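Local atomic coordinates of putative major capsid protein (Cafeteriavirus-dependent mavirus, PDB entry 6G44), a protein that probably builds the icosahedral shell of the virophage, as a double jelly-roll major capsid protein assembled here from three copies. Residues E296-S301 against H467-V472; S325-N330 against S447-V452; P332-V337 against F473-N478; E380-N385 against V425-P430. All blocks are in the same frame, centred on the assembly; numbering follows the deposited sequence. Where two conformers were deposited one is given.

Contact 1: E296-S301 against H467-V472; sequences EGNISS and HYKLEV. With SO4 (sulfate ion), chain B.
Between 296-301 and 467-472 the peptide groups settle their polarity in pairs. I299 with L470 and S301 with Y468 exchange N-H for C=O in both directions; the L470 N to I299 O bond, 2.8 Å, runs nearly along the carbonyl axis. L470 O does double duty, taking I299 N and a CA-H...O contact from N298 CA at 3.1 Å. At the other end a classic beta bulge makes V472 O a shared acceptor: E296 N reaches it at 2.8 Å, while G297 N adds a weak bond at 3.3 Å. V472 N answers to G297 O at 3.0 Å. A bend at chi2 (-67°) takes the E296 carboxylate away from this ladder, and OE2 is satisfied by S474 OG and a salt bridge to R476. H467 grips a sulfate, probably from the crystallisation liquor, with ND1 to O2 at 2.5 Å and backbone N to O1 at 2.9 Å; T343 OG1 binds it too, and the sulfate charge could stabilise a protonated imidazole. Both strands belong to a B-I-D-G jelly-roll sheet: strand 334-341 hydrogen-bonds the other edge of 467-472, and L470 and V472 pack on T323 of strand 319-328.

Contact 2: S325-N330 against S447-V452; sequences SMAMNN and SINMQV
Methionine methyl groups do the close packing where 325-330 meets 447-452. M326 and M328 start alike, CG anti to the carbonyl carbon and the chain extended through chi2, then both bend at SD (chi3 -74° and -87°), which swings each CE back across the neighbouring strand. M328 CE presses on M450 CB at 3.5 Å and also meets I448 CD1, which comes in obliquely from a CG1 set in the crowded position between backbone N and carbonyl carbon (chi1 59°). M326 CE fills the next place along, 3.9 Å from V452 CG2 and 4.0 Å from M450 CG. Beneath these side chains the backbone is tightly laced, with M328 N pointing almost straight at I448 O, 2.8 Å away, and M450 N landing on a lone pair of M326 O. The two strands are C and H of the C-H-E-F sheet of a jelly roll, and their methionine face looks into the sandwich, where M328 and M450 touch F335 of the opposing sheet. The reverse face is looser: A327 and N449 form a non-hydrogen-bonded pair there, and S325 OG does no more than brush N449 CB at 3.7 Å. Past the last bridge a water spans the exposed end, donating to N329 O at 2.8 Å and hydrogen-bonded to S447 OG at 2.9 Å.

Contact 3: P332-V337 against F473-N478; sequences PSMFAV and FSIRDN
A classic beta bulge opens the pairing of jelly-roll strands D and I, where S333 and M334 both face I475. I475 O receives M334 N at 3.2 Å and, weakly and at a poor angle, S333 N at 3.3 Å. Regular antiparallel pairing follows: I475 N donates to M334 O, approaching from above the carbonyl plane, and F473 N meets A336 O at 2.8 Å in a nearly straight bond. Just before the bulge the P332 ring lies alongside R476, whose chain is extended from CG to NE. P332 CG sits over one face of the guanidinium, 3.8 Å from R476 CZ, and touches S474 CB at 3.7 Å. With N330 OD1 on NE and E296 on NH2, that flat group is fixed at its edge as well as over a face. On the reverse side of the sheet I475 runs beside M334, its CD1 4.0 Å from M334 CB, at a chi2 of 110° that departs from a staggered value. Next to them A336 and F473 pack against L129 of helix 123-130. S333 CB lies 3.5 Å from D477 OD1; S333 OG is hydrogen-bonded to the C-terminal OXT of G520, and D477 OD2 to N443 ND2. The F335 ring meets that of F428, planes about 20° apart, and backbone bonds from F335 and V337 to F428 and I426 bring strand G beside D, completing the B-I-D-G order of a viral jelly roll.

Contact 4: E380-N385 against V425-P430; sequences ELSSSN and VIFFRP
Held by two bonds across the contact, S382 OG is the best-gripped polar atom between helix 375-384 and strand 425-428. With OG anti to its backbone N (chi1 -161°), the hydroxyl donates to a lone pair of V425 O at 2.7 Å and accepts F427 N at 3.0 Å along a nearly straight line, so one side chain satisfies two strand peptide groups. The same oxygen lies near the plane of the F427 ring at its edge, 3.5 Å from F427 CD2. One turn on, N385 works with both ends of its amide. ND2 donates to F427 O at 3.0 Å, coming in well above the carbonyl plane, and also to D432 OD2. OD1 takes R429 NE at 2.9 Å in a bent bond (131°), the amide and guanidinium planes being 66° apart. A water extends this polar patch, donating to S384 O and accepting from R429 NH2. L381 supplies most of the apolar share: its side chain and that of I426 cross at about a right angle, L381 CD2 lying 4.0 Å from I426 CG2, while L381 CD1 rests on F428 CB at 4.1 Å. Y39 of a neighbouring subunit packs on L381 and S384. Strand 425-428 is strand G at the margin of the B-I-D-G sheet, and the helix belongs to the long F-to-G connection, as in other double jelly-roll capsid proteins.

In the fold
Contacts 1 and 3 are successive strand pairs of the B-I-D-G sheet, sharing strand 464-482, and contact 4 sets a helix on its last strand, joined to contact 3 through the bonds of F335 and V337 with F428 and I426. Contact 2 belongs to the facing C-H-E-F sheet, and M450 packs on both F335 and F428 across the sandwich. Contacts 3 and 4 are buried; contacts 1 and 2 are only partly so. The inner face is apolar in contact 2 and mostly so in contact 1, mixed in contact 3, whose outer face is apolar under helix 123-130; in contact 4 side-chain hydrogen bonds clasp a strand. Contacts 1 and 3 each begin with a classic bulge, whereas contact 2 is regular throughout its bridges.

Contact 1: E296-S301 against H467-V472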
# COMPACT_ATOMS: atom_id res chain seq x y z
N GLU C 296 6.92 31.50 11.83
CA GLU C 296 7.75 32.64 11.44
C GLU C 296 6.95 33.92 11.27
O GLU C 296 7.48 35.02 11.51
CB GLU C 296 8.49 32.37 10.14
CG GLU C 296 9.55 31.33 10.25
CD GLU C 296 10.73 31.73 11.12
OE1 GLU C 296 11.00 32.95 11.33
OE2 GLU C 296 11.40 30.79 11.59
N GLY C 297 5.71 33.79 10.85
CA GLY C 297 4.86 34.96 10.67
C GLY C 297 3.42 34.57 10.51
O GLY C 297 3.09 33.46 10.06
N ASN C 298 2.55 35.48 10.91
CA ASN C 298 1.14 35.28 10.70
C ASN C 298 0.46 36.62 10.46
O ASN C 298 0.99 37.67 10.84
CB ASN C 298 0.50 34.53 11.86
CG ASN C 298 0.50 35.32 13.14
OD1 ASN C 298 -0.48 35.99 13.45
ND2 ASN C 298 1.60 35.27 13.87
N ILE C 299 -0.68 36.57 9.78
CA ILE C 299 -1.52 37.75 9.58
C ILE C 299 -2.93 37.27 9.31
O ILE C 299 -3.11 36.18 8.73
CB ILE C 299 -0.99 38.65 8.45
CG1 ILE C 299 -1.67 40.03 8.51
CG2 ILE C 299 -1.12 37.99 7.08
CD1 ILE C 299 -0.95 41.07 7.72
N SER C 300 -3.93 38.04 9.73
CA SER C 300 -5.32 37.63 9.55
C SER C 300 -6.16 38.73 8.93
O SER C 300 -5.75 39.89 8.88
CB SER C 300 -5.91 37.20 10.90
OG SER C 300 -6.02 38.31 11.77
N SER C 301 -7.33 38.33 8.43
CA SER C 301 -8.35 39.28 7.98
C SER C 301 -9.72 38.65 8.13
O SER C 301 -9.88 37.41 8.27
CB SER C 301 -8.12 39.70 6.54
OG SER C 301 -8.39 38.64 5.62
N HIS C 467 -13.07 34.99 10.01
CA HIS C 467 -11.66 35.33 10.09
C HIS C 467 -10.77 34.16 9.68
O HIS C 467 -11.00 33.05 10.16
CB HIS C 467 -11.27 35.77 11.51
CG HIS C 467 -11.65 37.18 11.84
ND1 HIS C 467 -12.84 37.50 12.44
CD2 HIS C 467 -11.00 38.35 11.64
CE1 HIS C 467 -12.91 38.81 12.61
NE2 HIS C 467 -11.80 39.35 12.14
N TYR C 468 -9.78 34.45 8.83
CA TYR C 468 -8.76 33.48 8.38
C TYR C 468 -7.38 34.02 8.67
O TYR C 468 -7.14 35.24 8.58
CB TYR C 468 -8.90 33.15 6.86
CG TYR C 468 -10.05 32.20 6.64
CD1 TYR C 468 -11.36 32.66 6.66
CD2 TYR C 468 -9.84 30.82 6.52
CE1 TYR C 468 -12.43 31.79 6.54
CE2 TYR C 468 -10.91 29.94 6.39
CZ TYR C 468 -12.20 30.44 6.41
OH TYR C 468 -13.21 29.55 6.31
N LYS C 469 -6.48 33.11 9.03
CA LYS C 469 -5.11 33.45 9.40
C LYS C 469 -4.12 32.74 8.48
O LYS C 469 -4.07 31.52 8.43
CB LYS C 469 -4.85 33.07 10.85
CG LYS C 469 -3.46 33.41 11.34
CD LYS C 469 -3.21 32.88 12.75
CE LYS C 469 -3.89 33.73 13.80
NZ LYS C 469 -3.44 33.36 15.17
N LEU C 470 -3.32 33.53 7.78
CA LEU C 470 -2.16 33.04 7.01
C LEU C 470 -1.03 32.79 7.99
O LEU C 470 -0.67 33.68 8.76
CB LEU C 470 -1.75 34.05 5.94
CG LEU C 470 -0.39 33.86 5.26
CD1 LEU C 470 -0.27 32.49 4.57
CD2 LEU C 470 -0.07 34.96 4.28
N GLU C 471 -0.46 31.59 7.99
CA GLU C 471 0.67 31.24 8.84
C GLU C 471 1.77 30.69 7.96
O GLU C 471 1.51 29.90 7.03
CB GLU C 471 0.29 30.19 9.86
CG GLU C 471 -0.71 30.66 10.93
CD GLU C 471 -1.02 29.56 11.94
OE1 GLU C 471 -1.61 28.55 11.50
OE2 GLU C 471 -0.68 29.69 13.15
N VAL C 472 3.00 31.12 8.24
CA VAL C 472 4.20 30.63 7.57
C VAL C 472 5.08 30.02 8.64
O VAL C 472 5.47 30.71 9.59
CB VAL C 472 4.95 31.73 6.79
CG1 VAL C 472 6.19 31.17 6.10
CG2 VAL C 472 3.98 32.38 5.82
S SO4 B . -14.65 34.75 13.43
O1 SO4 B . -15.00 34.35 12.07
O2 SO4 B . -14.69 36.23 13.55
O3 SO4 B . -13.27 34.30 13.78
O4 SO4 B . -15.62 34.12 14.34

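Contact 2: S325-N330 against S447-V452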
# COMPACT_ATOMS: atom_id res chain seq x y z
N SER C 325 7.10 41.56 6.61
CA SER C 325 8.43 41.02 6.33
C SER C 325 8.88 40.19 7.52
O SER C 325 8.73 40.62 8.66
CB SER C 325 9.43 42.14 5.99
OG SER C 325 10.69 41.61 5.63
N MET C 326 9.36 38.99 7.25
CA MET C 326 9.85 38.07 8.26
C MET C 326 11.37 38.02 8.19
O MET C 326 11.95 37.58 7.17
CB MET C 326 9.27 36.66 8.03
CG MET C 326 7.75 36.64 8.15
SD MET C 326 7.03 35.04 7.69
CE MET C 326 7.17 35.05 5.91
N ALA C 327 12.02 38.47 9.27
CA ALA C 327 13.47 38.54 9.37
C ALA C 327 13.99 37.23 9.94
O ALA C 327 13.55 36.81 11.00
CB ALA C 327 13.85 39.70 10.30
N MET C 328 14.89 36.58 9.21
CA MET C 328 15.50 35.33 9.66
C MET C 328 17.00 35.48 9.69
O MET C 328 17.57 36.05 8.78
CB MET C 328 15.09 34.19 8.73
CG MET C 328 13.63 33.83 8.93
SD MET C 328 12.98 32.66 7.72
CE MET C 328 12.48 33.76 6.43
N ASN C 329 17.65 34.94 10.72
CA ASN C 329 19.12 35.05 10.84
C ASN C 329 19.91 33.97 10.08
O ASN C 329 21.14 34.01 10.02
CB ASN C 329 19.54 35.03 12.31
CG ASN C 329 18.97 36.20 13.10
OD1 ASN C 329 18.94 37.32 12.61
ND2 ASN C 329 18.55 35.94 14.33
N ASN C 330 19.19 33.00 9.50
CA ASN C 330 19.79 31.87 8.80
C ASN C 330 18.68 31.31 7.89
O ASN C 330 17.52 31.71 8.03
CB ASN C 330 20.32 30.84 9.80
CG ASN C 330 19.26 30.38 10.76
OD1 ASN C 330 18.36 29.62 10.37
ND2 ASN C 330 19.33 30.83 12.02
N SER C 447 21.58 35.93 6.80
CA SER C 447 20.32 36.57 7.17
C SER C 447 19.50 36.83 5.90
O SER C 447 20.04 37.25 4.87
CB SER C 447 20.57 37.88 7.92
OG SER C 447 21.27 37.65 9.13
N ILE C 448 18.20 36.55 5.98
CA ILE C 448 17.27 36.81 4.88
C ILE C 448 16.00 37.46 5.40
O ILE C 448 15.66 37.36 6.58
CB ILE C 448 16.91 35.52 4.09
CG1 ILE C 448 16.27 34.46 5.00
CG2 ILE C 448 18.15 35.01 3.37
CD1 ILE C 448 15.69 33.27 4.24
N ASN C 449 15.30 38.13 4.49
CA ASN C 449 13.96 38.63 4.77
C ASN C 449 13.00 38.01 3.77
O ASN C 449 13.30 37.96 2.59
CB ASN C 449 13.92 40.15 4.66
CG ASN C 449 14.86 40.84 5.63
OD1 ASN C 449 14.82 40.59 6.83
ND2 ASN C 449 15.72 41.70 5.11
N MET C 450 11.88 37.48 4.27
CA MET C 450 10.86 36.84 3.43
C MET C 450 9.49 37.48 3.65
O MET C 450 9.13 37.81 4.77
CB MET C 450 10.80 35.34 3.74
CG MET C 450 9.78 34.57 2.90
SD MET C 450 9.59 32.81 3.34
CE MET C 450 10.96 32.18 2.42
N GLN C 451 8.71 37.56 2.57
CA GLN C 451 7.32 37.93 2.65
C GLN C 451 6.55 36.93 1.79
O GLN C 451 7.02 36.53 0.72
CB GLN C 451 7.15 39.36 2.10
CG GLN C 451 5.77 39.96 2.27
CD GLN C 451 5.79 41.48 2.11
OE1 GLN C 451 6.33 41.99 1.14
NE2 GLN C 451 5.22 42.19 3.08
N VAL C 452 5.40 36.51 2.29
CA VAL C 452 4.53 35.53 1.61
C VAL C 452 3.15 36.13 1.37
O VAL C 452 2.52 36.58 2.31
CB VAL C 452 4.41 34.25 2.46
CG1 VAL C 452 3.40 33.27 1.86
CG2 VAL C 452 5.79 33.59 2.57
O HOH W 1 23.32 35.75 10.04

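Contact 3: P332-V337 against F473-N478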
# COMPACT_ATOMS: atom_id res chain seq x y z
N PRO C 332 16.25 28.43 6.68
CA PRO C 332 15.68 27.11 6.99
C PRO C 332 15.68 26.12 5.83
O PRO C 332 15.73 26.50 4.67
CB PRO C 332 14.24 27.42 7.39
CG PRO C 332 14.26 28.85 7.83
CD PRO C 332 15.27 29.50 6.93
N SER C 333 15.56 24.87 6.20
CA SER C 333 15.45 23.76 5.26
C SER C 333 14.14 23.74 4.52
O SER C 333 14.11 23.40 3.31
CB SER C 333 15.60 22.45 6.03
OG SER C 333 15.40 21.32 5.18
N MET C 334 13.06 24.09 5.21
CA MET C 334 11.74 24.02 4.58
C MET C 334 10.81 25.03 5.22
O MET C 334 10.98 25.41 6.38
CB MET C 334 11.15 22.60 4.68
CG MET C 334 9.92 22.36 3.79
SD MET C 334 9.25 20.66 3.85
CE MET C 334 10.51 19.74 3.03
N PHE C 335 9.81 25.44 4.45
CA PHE C 335 8.73 26.28 4.88
C PHE C 335 7.41 25.60 4.64
O PHE C 335 7.30 24.74 3.76
CB PHE C 335 8.75 27.61 4.10
CG PHE C 335 9.98 28.43 4.35
CD1 PHE C 335 9.99 29.29 5.43
CD2 PHE C 335 11.10 28.30 3.54
CE1 PHE C 335 11.11 30.05 5.71
CE2 PHE C 335 12.23 29.08 3.82
CZ PHE C 335 12.21 29.93 4.91
N ALA C 336 6.41 25.99 5.42
CA ALA C 336 5.03 25.50 5.22
C ALA C 336 4.09 26.69 5.30
O ALA C 336 4.18 27.50 6.25
CB ALA C 336 4.65 24.44 6.24
N VAL C 337 3.18 26.78 4.34
CA VAL C 337 2.20 27.86 4.27
C VAL C 337 0.81 27.25 4.41
O VAL C 337 0.48 26.29 3.69
CB VAL C 337 2.30 28.60 2.93
CG1 VAL C 337 1.29 29.76 2.87
CG2 VAL C 337 3.70 29.11 2.71
N PHE C 473 5.34 28.72 8.51
CA PHE C 473 6.19 28.01 9.46
C PHE C 473 7.53 27.73 8.83
O PHE C 473 7.62 27.53 7.62
CB PHE C 473 5.58 26.68 9.84
CG PHE C 473 4.27 26.80 10.55
CD1 PHE C 473 3.09 26.82 9.83
CD2 PHE C 473 4.21 26.90 11.93
CE1 PHE C 473 1.86 26.92 10.47
CE2 PHE C 473 2.97 27.03 12.57
CZ PHE C 473 1.81 27.03 11.83
N SER C 474 8.58 27.72 9.65
CA SER C 474 9.89 27.21 9.22
C SER C 474 10.14 25.87 9.85
O SER C 474 9.73 25.63 10.98
CB SER C 474 11.03 28.14 9.59
OG SER C 474 11.06 28.33 10.98
N ILE C 475 10.86 25.01 9.12
CA ILE C 475 11.34 23.75 9.63
C ILE C 475 12.84 23.83 9.49
O ILE C 475 13.36 23.86 8.37
CB ILE C 475 10.76 22.54 8.88
CG1 ILE C 475 9.23 22.56 8.97
CG2 ILE C 475 11.32 21.25 9.47
CD1 ILE C 475 8.50 22.88 7.70
N ARG C 476 13.55 23.88 10.62
CA ARG C 476 15.01 24.02 10.59
C ARG C 476 15.71 22.74 11.03
O ARG C 476 15.27 22.06 11.97
CB ARG C 476 15.47 25.14 11.52
CG ARG C 476 15.21 26.53 11.00
CD ARG C 476 15.82 27.52 11.97
NE ARG C 476 15.94 28.85 11.39
CZ ARG C 476 15.02 29.81 11.48
NH1 ARG C 476 15.26 30.98 10.91
NH2 ARG C 476 13.88 29.62 12.13
N ASP C 477 16.82 22.45 10.37
CA ASP C 477 17.68 21.34 10.77
C ASP C 477 18.35 21.73 12.10
O ASP C 477 18.89 22.83 12.25
CB ASP C 477 18.72 21.05 9.70
CG ASP C 477 18.09 20.62 8.35
OD1 ASP C 477 16.93 20.18 8.32
OD2 ASP C 477 18.78 20.68 7.34
N ASN C 478 18.27 20.82 13.06
CA ASN C 478 18.62 21.12 14.45
C ASN C 478 19.01 19.81 15.09
O ASN C 478 18.32 18.79 14.95
CB ASN C 478 17.43 21.74 15.13
CG ASN C 478 17.71 22.17 16.53
OD1 ASN C 478 18.58 23.00 16.75
ND2 ASN C 478 16.96 21.66 17.48

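Contact 4: E380-N385 against V425-P430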
# COMPACT_ATOMS: atom_id res chain seq x y z
N GLU C 380 1.52 20.12 -6.80
CA GLU C 380 2.71 19.38 -7.20
C GLU C 380 3.95 19.80 -6.40
O GLU C 380 4.73 18.95 -5.96
CB GLU C 380 2.91 19.53 -8.72
CG GLU C 380 1.82 18.79 -9.52
CD GLU C 380 1.81 19.11 -11.01
OE1 GLU C 380 2.61 19.91 -11.47
OE2 GLU C 380 0.93 18.55 -11.72
N LEU C 381 4.09 21.10 -6.20
CA LEU C 381 5.18 21.63 -5.37
C LEU C 381 5.11 21.03 -3.96
O LEU C 381 6.09 20.51 -3.41
CB LEU C 381 5.09 23.16 -5.31
CG LEU C 381 5.90 23.90 -4.25
CD1 LEU C 381 7.40 23.64 -4.42
CD2 LEU C 381 5.61 25.40 -4.27
N SER C 382 3.93 21.12 -3.35
CA SER C 382 3.80 20.61 -1.99
C SER C 382 4.08 19.11 -1.93
O SER C 382 4.78 18.63 -1.02
CB SER C 382 2.43 20.96 -1.38
OG SER C 382 2.51 20.86 0.04
N SER C 383 3.55 18.37 -2.91
CA SER C 383 3.73 16.92 -3.00
C SER C 383 5.19 16.53 -3.21
O SER C 383 5.64 15.49 -2.68
CB SER C 383 2.86 16.34 -4.10
OG SER C 383 1.48 16.54 -3.82
N SER C 384 5.96 17.38 -3.90
CA SER C 384 7.40 17.12 -4.09
C SER C 384 8.18 17.17 -2.79
O SER C 384 9.29 16.64 -2.71
CB SER C 384 8.01 18.08 -5.12
OG SER C 384 8.24 19.36 -4.57
N ASN C 385 7.59 17.80 -1.78
CA ASN C 385 8.14 17.95 -0.45
C ASN C 385 7.36 17.14 0.57
O ASN C 385 7.42 17.42 1.80
CB ASN C 385 8.17 19.44 -0.11
CG ASN C 385 9.17 20.17 -0.96
OD1 ASN C 385 10.32 19.70 -1.12
ND2 ASN C 385 8.74 21.29 -1.60
N VAL C 425 -2.02 22.85 2.49
CA VAL C 425 -0.73 23.16 3.12
C VAL C 425 0.31 23.07 2.03
O VAL C 425 0.40 22.06 1.33
CB VAL C 425 -0.35 22.18 4.25
CG1 VAL C 425 0.99 22.55 4.86
CG2 VAL C 425 -1.43 22.21 5.34
N ILE C 426 1.08 24.14 1.85
CA ILE C 426 2.11 24.18 0.81
C ILE C 426 3.49 24.13 1.45
O ILE C 426 3.90 25.08 2.12
CB ILE C 426 1.98 25.38 -0.14
CG1 ILE C 426 0.62 25.38 -0.83
CG2 ILE C 426 3.11 25.36 -1.18
CD1 ILE C 426 0.26 26.70 -1.50
N PHE C 427 4.21 23.04 1.24
CA PHE C 427 5.57 22.86 1.69
C PHE C 427 6.51 23.26 0.57
O PHE C 427 6.33 22.80 -0.57
CB PHE C 427 5.84 21.40 2.08
CG PHE C 427 5.07 20.93 3.28
CD1 PHE C 427 5.54 21.19 4.56
CD2 PHE C 427 3.88 20.19 3.15
CE1 PHE C 427 4.85 20.73 5.67
CE2 PHE C 427 3.21 19.72 4.27
CZ PHE C 427 3.68 20.02 5.54
N PHE C 428 7.47 24.16 0.84
CA PHE C 428 8.49 24.52 -0.16
C PHE C 428 9.84 24.75 0.50
O PHE C 428 9.90 25.12 1.68
CB PHE C 428 8.07 25.74 -1.01
CG PHE C 428 8.14 27.07 -0.28
CD1 PHE C 428 9.29 27.83 -0.31
CD2 PHE C 428 7.02 27.58 0.38
CE1 PHE C 428 9.36 29.04 0.38
CE2 PHE C 428 7.08 28.80 1.03
CZ PHE C 428 8.26 29.53 1.04
N ARG C 429 10.90 24.43 -0.23
CA ARG C 429 12.29 24.55 0.24
C ARG C 429 12.91 25.79 -0.41
O ARG C 429 12.47 26.21 -1.48
CB ARG C 429 13.08 23.32 -0.19
CG ARG C 429 12.55 22.00 0.35
CD ARG C 429 13.36 20.88 -0.22
NE ARG C 429 12.89 19.56 0.19
CZ ARG C 429 13.26 18.91 1.29
NH1 ARG C 429 14.15 19.43 2.12
NH2 ARG C 429 12.78 17.70 1.53
N PRO C 430 13.99 26.32 0.15
CA PRO C 430 14.65 27.45 -0.52
C PRO C 430 15.13 27.09 -1.93
O PRO C 430 15.09 27.93 -2.85
CB PRO C 430 15.80 27.81 0.43
CG PRO C 430 15.92 26.71 1.38
CD PRO C 430 14.60 26.02 1.46
O HOH W 2 11.70 16.82 -1.21